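Local coordinates for B-129 (Sulfolobus virus 1, PDB 2WBT), which binds zinc through two C2H2-type fingers, probably acts as a DNA-binding protein, and is essential for virus function, at the interface of chains A and B. Numbering follows the deposited sequence. Chains: chain A/B, B-129.

Contact 1: the interface of chains A and B. Residues chain A 46, 49-50, 56-57, 60, 63-64; chain B 43, 46, 64.
B:Tyr64 pushes its ring into a pocket of chain A made by A:Ile46, A:Leu50, A:Leu56, A:Ser60 and A:Leu63, in the helical part of this C2H2 zinc-finger protein, where two copies meet in the deposited assembly, possibly as a dimer. The pocket lies between helix 37-52, the 3-10 turn 54-56 and helix 60-72, and the tyrosine buries 121 Å² in it. Packing is tight around the ring, which is held between two sides. One face carries the CD1 methyl of A:Leu63, 3.9 Å above the plane and over its centre; A:Leu63 has CG anti to its backbone N (chi1 -167°), which brings this branch across the aromatic face. On the opposite face, the CD2 branch of A:Leu50 approaches CE2 of B:Tyr64 at 3.5 Å, and the CG2 branch of A:Ile46 presses near CD1 at 3.7 Å. At the ring's edge, in plane, sits the phenol oxygen OH of A:Tyr64, 3.6 Å from CE1 of B:Tyr64.

B:Ile46 belongs to the same packed core, with 56 Å² hidden. Its CD1 meets A:Leu50 CD1 tip to tip at 3.7 Å and also lies near A:Ser60 OG and A:Leu57 CD2, while its side chain crosses A:Tyr64 at about a right angle.

The phenol oxygen at the tip has a polar partner: OH of B:Tyr64 and the hydroxyl OG of A:Ser60 form a hydrogen bond of 2.7 Å, whose direction the model does not decide. The serine hydroxyl lies at the ring edge, in plane, and also donates to the carbonyl O of A:Leu56 at 2.6 Å. With that proton committed, the phenol would be the likely donor to OG, and the turn carbonyl fixes the serine hydroxyl where the phenol meets it.

The margin is thinner. A:Leu56 runs antiparallel to the tyrosine side chain, with 15 Å² hidden. A:Leu57 comes close to B:Ile43, CD2 to CG1 at 3.4 Å, yet buries just 8 Å². A:Thr49 contributes little: its CG2 methyl lies near the backbone O of B:Tyr64, and 6 Å² of it is hidden.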
# COMPACT_ATOMS: atom_id res chain seq x y z
N ILE A 46 2.74 -4.13 7.74
CA ILE A 46 3.12 -4.06 6.33
C ILE A 46 3.98 -5.26 5.94
O ILE A 46 3.73 -5.92 4.93
CB ILE A 46 3.90 -2.77 6.00
CG1 ILE A 46 2.97 -1.56 6.05
CG2 ILE A 46 4.52 -2.85 4.61
CD1 ILE A 46 3.69 -0.23 5.97
N THR A 49 1.89 -8.33 5.73
CA THR A 49 1.13 -8.30 4.48
C THR A 49 2.00 -8.66 3.28
O THR A 49 1.58 -9.41 2.40
CB THR A 49 0.51 -6.91 4.24
OG1 THR A 49 -0.28 -6.52 5.37
CG2 THR A 49 -0.38 -6.92 2.99
N LEU A 50 3.22 -8.11 3.26
CA LEU A 50 4.17 -8.39 2.18
C LEU A 50 4.59 -9.86 2.17
O LEU A 50 4.79 -10.44 1.10
CB LEU A 50 5.41 -7.49 2.30
CG LEU A 50 5.21 -6.01 1.98
CD1 LEU A 50 6.49 -5.23 2.25
CD2 LEU A 50 4.76 -5.81 0.54
N LEU A 56 2.91 -7.98 -4.07
CA LEU A 56 2.90 -6.57 -3.67
C LEU A 56 4.31 -5.97 -3.65
O LEU A 56 4.47 -4.75 -3.71
CB LEU A 56 2.23 -6.39 -2.30
CG LEU A 56 0.78 -6.86 -2.18
CD1 LEU A 56 0.23 -6.52 -0.80
CD2 LEU A 56 -0.10 -6.25 -3.27
N LEU A 57 5.33 -6.83 -3.56
CA LEU A 57 6.73 -6.40 -3.68
C LEU A 57 7.05 -5.88 -5.09
O LEU A 57 7.80 -4.92 -5.24
CB LEU A 57 7.68 -7.55 -3.33
CG LEU A 57 7.63 -8.04 -1.88
CD1 LEU A 57 8.30 -9.40 -1.74
CD2 LEU A 57 8.27 -7.02 -0.95
N SER A 60 5.50 -2.40 -5.52
CA SER A 60 5.92 -1.45 -4.49
C SER A 60 6.50 -0.16 -5.06
O SER A 60 6.21 0.93 -4.57
CB SER A 60 6.94 -2.10 -3.55
OG SER A 60 6.36 -3.15 -2.81
N LEU A 63 3.69 2.02 -5.87
CA LEU A 63 3.00 2.50 -4.67
C LEU A 63 3.72 3.70 -4.05
O LEU A 63 3.08 4.69 -3.70
CB LEU A 63 2.88 1.35 -3.66
CG LEU A 63 1.94 1.52 -2.46
CD1 LEU A 63 1.27 0.20 -2.10
CD2 LEU A 63 2.68 2.10 -1.26
N TYR A 64 5.04 3.61 -3.93
CA TYR A 64 5.84 4.69 -3.34
C TYR A 64 6.09 5.86 -4.30
O TYR A 64 6.39 6.97 -3.85
CB TYR A 64 7.15 4.14 -2.78
CG TYR A 64 6.93 3.41 -1.48
CD1 TYR A 64 6.60 4.10 -0.33
CD2 TYR A 64 7.03 2.02 -1.41
CE1 TYR A 64 6.38 3.44 0.87
CE2 TYR A 64 6.81 1.35 -0.21
CZ TYR A 64 6.48 2.07 0.92
OH TYR A 64 6.27 1.41 2.11
N ILE B 43 11.82 -6.25 0.64
CA ILE B 43 11.11 -6.10 1.91
C ILE B 43 11.86 -5.19 2.88
O ILE B 43 11.27 -4.25 3.42
CB ILE B 43 10.86 -7.47 2.59
CG1 ILE B 43 9.66 -8.17 1.96
CG2 ILE B 43 10.62 -7.30 4.09
CD1 ILE B 43 9.29 -9.48 2.63
N ILE B 46 11.97 -1.64 1.83
CA ILE B 46 10.69 -0.98 2.10
C ILE B 46 10.60 -0.50 3.55
O ILE B 46 10.11 0.59 3.81
CB ILE B 46 9.49 -1.91 1.77
CG1 ILE B 46 9.28 -1.98 0.26
CG2 ILE B 46 8.22 -1.41 2.43
CD1 ILE B 46 8.44 -3.16 -0.18
N TYR B 64 -1.13 -1.04 0.90
CA TYR B 64 -0.70 -2.45 0.93
C TYR B 64 -1.85 -3.37 1.36
O TYR B 64 -1.94 -4.50 0.88
CB TYR B 64 0.51 -2.65 1.85
CG TYR B 64 1.84 -2.37 1.18
CD1 TYR B 64 2.75 -1.46 1.71
CD2 TYR B 64 2.19 -3.02 -0.01
CE1 TYR B 64 3.96 -1.20 1.09
CE2 TYR B 64 3.40 -2.77 -0.64
CZ TYR B 64 4.28 -1.86 -0.08
OH TYR B 64 5.48 -1.62 -0.71

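Contact 2: the interface of chains A and B. Residues chain A 18, 20, 32, 43-44, 47-48, 51; chain B 21-24.
A:Ile20 and B:Ile22 pair as an antiparallel beta bridge between chains, joining the short N-terminal strands 20-23 of A and 19-22 of B in this C2H2 zinc-finger protein.

Backbone hydrogen bonds come first. The amide N of B:Ile22 donates to O of A:Ile20 at 2.9 Å, nearly straight (165° at H). The return bond, from N of A:Ile20 to O of B:Ile22, is longer at 3.2 Å and more bent.

A side chain adds to this bridge. The imidazole ND1 of B:His23 donates to the backbone O of A:Lys18 at 2.9 Å; ND1 points at a lone pair of that oxygen, in the carbonyl plane, and the oxygen is only 9° out of the ring plane. That bond fixes the rotation of the imidazole.

Over the aromatic ring of B:Phe21 lies the aliphatic part of A:Lys18. CB sits 3.6 Å above the plane, offset toward the rim, and the extended chain keeps CD above the same face, over the CD1 and CE1 side of the ring.

The remaining contacts are mainly apolar, against helix 37-52 of A. CD1 of B:Ile22 meets CG2 of A:Val47 at 3.8 Å, while its CG2 branch lies by the aliphatic stem of A:Arg44, the two side chains running in opposite directions. CG of A:Arg44 is anti to its backbone N (chi1 -164°), which lays the stem along the partner strand; a bend at chi3 then turns the guanidinium until CB of B:His23 stands over one face, near the rim. Beyond the strand, CG2 of B:Val24 touches both CG of A:Lys48 and CD1 of A:Ile51, each at 3.7 Å.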
# COMPACT_ATOMS: atom_id res chain seq x y z
N LYS A 18 11.97 -13.57 18.34
CA LYS A 18 11.96 -12.13 18.02
C LYS A 18 11.63 -11.87 16.55
O LYS A 18 11.20 -10.77 16.20
CB LYS A 18 13.30 -11.49 18.36
CG LYS A 18 13.52 -11.20 19.84
CD LYS A 18 15.00 -10.99 20.13
CE LYS A 18 15.22 -10.23 21.43
NZ LYS A 18 16.65 -9.89 21.65
N ILE A 20 12.09 -11.70 12.29
CA ILE A 20 12.96 -11.35 11.17
C ILE A 20 14.03 -10.33 11.56
O ILE A 20 13.70 -9.22 11.97
CB ILE A 20 12.14 -10.76 10.00
CG1 ILE A 20 11.28 -11.84 9.34
CG2 ILE A 20 13.06 -10.14 8.95
CD1 ILE A 20 10.26 -11.29 8.36
N TYR A 32 14.90 3.91 14.42
CA TYR A 32 13.84 2.90 14.53
C TYR A 32 13.32 2.80 15.96
O TYR A 32 12.11 2.76 16.19
CB TYR A 32 14.32 1.52 14.06
CG TYR A 32 13.27 0.45 14.27
CD1 TYR A 32 13.25 -0.30 15.45
CD2 TYR A 32 12.29 0.20 13.32
CE1 TYR A 32 12.29 -1.28 15.66
CE2 TYR A 32 11.32 -0.78 13.52
CZ TYR A 32 11.33 -1.51 14.70
OH TYR A 32 10.38 -2.48 14.90
N ILE A 43 4.77 -0.94 10.80
CA ILE A 43 5.88 -1.50 10.03
C ILE A 43 5.80 -3.03 10.00
O ILE A 43 6.05 -3.65 8.97
CB ILE A 43 7.25 -1.07 10.61
CG1 ILE A 43 7.47 0.43 10.38
CG2 ILE A 43 8.39 -1.85 9.96
CD1 ILE A 43 8.71 0.98 11.06
N ARG A 44 5.44 -3.61 11.14
CA ARG A 44 5.24 -5.06 11.25
C ARG A 44 4.05 -5.52 10.41
O ARG A 44 4.14 -6.53 9.71
CB ARG A 44 5.02 -5.44 12.71
CG ARG A 44 5.18 -6.92 13.03
CD ARG A 44 4.53 -7.28 14.37
NE ARG A 44 4.65 -6.22 15.38
CZ ARG A 44 4.31 -6.35 16.66
NH1 ARG A 44 3.84 -7.50 17.13
NH2 ARG A 44 4.45 -5.31 17.47
N VAL A 47 5.00 -5.54 6.76
CA VAL A 47 5.89 -6.68 6.52
C VAL A 47 5.12 -8.00 6.51
O VAL A 47 5.39 -8.87 5.68
CB VAL A 47 7.03 -6.74 7.57
CG1 VAL A 47 7.84 -8.02 7.41
CG2 VAL A 47 7.93 -5.52 7.44
N LYS A 48 4.16 -8.13 7.42
CA LYS A 48 3.30 -9.32 7.46
C LYS A 48 2.46 -9.45 6.19
O LYS A 48 2.34 -10.54 5.63
CB LYS A 48 2.38 -9.28 8.69
CG LYS A 48 3.08 -9.62 10.00
CD LYS A 48 2.08 -9.78 11.13
CE LYS A 48 2.78 -10.16 12.43
NZ LYS A 48 1.84 -10.80 13.40
N ILE A 51 4.73 -10.46 3.35
CA ILE A 51 5.03 -11.89 3.48
C ILE A 51 3.91 -12.77 2.90
O ILE A 51 4.19 -13.77 2.23
CB ILE A 51 5.30 -12.28 4.95
CG1 ILE A 51 6.66 -11.75 5.41
CG2 ILE A 51 5.27 -13.79 5.13
CD1 ILE A 51 6.87 -11.81 6.91
N PHE B 21 14.86 -6.43 14.95
CA PHE B 21 13.98 -7.59 14.86
C PHE B 21 12.54 -7.14 14.66
O PHE B 21 11.99 -6.43 15.50
CB PHE B 21 14.07 -8.44 16.13
CG PHE B 21 15.24 -9.39 16.16
CD1 PHE B 21 16.31 -9.18 17.02
CD2 PHE B 21 15.26 -10.51 15.33
CE1 PHE B 21 17.38 -10.06 17.05
CE2 PHE B 21 16.33 -11.40 15.36
CZ PHE B 21 17.39 -11.17 16.22
N ILE B 22 11.93 -7.56 13.56
CA ILE B 22 10.51 -7.32 13.31
C ILE B 22 9.73 -8.55 13.79
O ILE B 22 9.91 -9.64 13.26
CB ILE B 22 10.23 -7.04 11.82
CG1 ILE B 22 11.15 -5.93 11.31
CG2 ILE B 22 8.76 -6.66 11.62
CD1 ILE B 22 10.80 -5.43 9.92
N HIS B 23 8.89 -8.35 14.80
CA HIS B 23 8.29 -9.47 15.56
C HIS B 23 7.20 -10.21 14.79
O HIS B 23 6.02 -10.12 15.11
CB HIS B 23 7.76 -8.99 16.92
CG HIS B 23 8.77 -8.23 17.73
ND1 HIS B 23 10.12 -8.46 17.65
CD2 HIS B 23 8.61 -7.25 18.65
CE1 HIS B 23 10.76 -7.65 18.47
NE2 HIS B 23 9.86 -6.91 19.10
N VAL B 24 7.63 -10.98 13.80
CA VAL B 24 6.74 -11.77 12.95
C VAL B 24 6.55 -13.16 13.58
O VAL B 24 7.38 -13.58 14.39
CB VAL B 24 7.31 -11.88 11.51
CG1 VAL B 24 7.42 -13.32 11.04
CG2 VAL B 24 6.49 -11.03 10.54

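The centres of contact 1 and contact 2 are about 13 Å apart, and helix 37-52 of chain A serves both: A:Ile46, A:Thr49 and A:Leu50 point into contact 1, while A:Ile43, A:Arg44, A:Val47, A:Lys48 and A:Ile51 turn toward contact 2. One helix therefore meets two helices of chain B at contact 1, and strand 19-22 with the residues that follow it at contact 2. Each contact has a symmetry twin, the N-terminal strands pairing and the helices packing across the two-fold. This would be consistent with a dimer that carries the zinc fingers of both chains, though the structure alone does not show its state in solution.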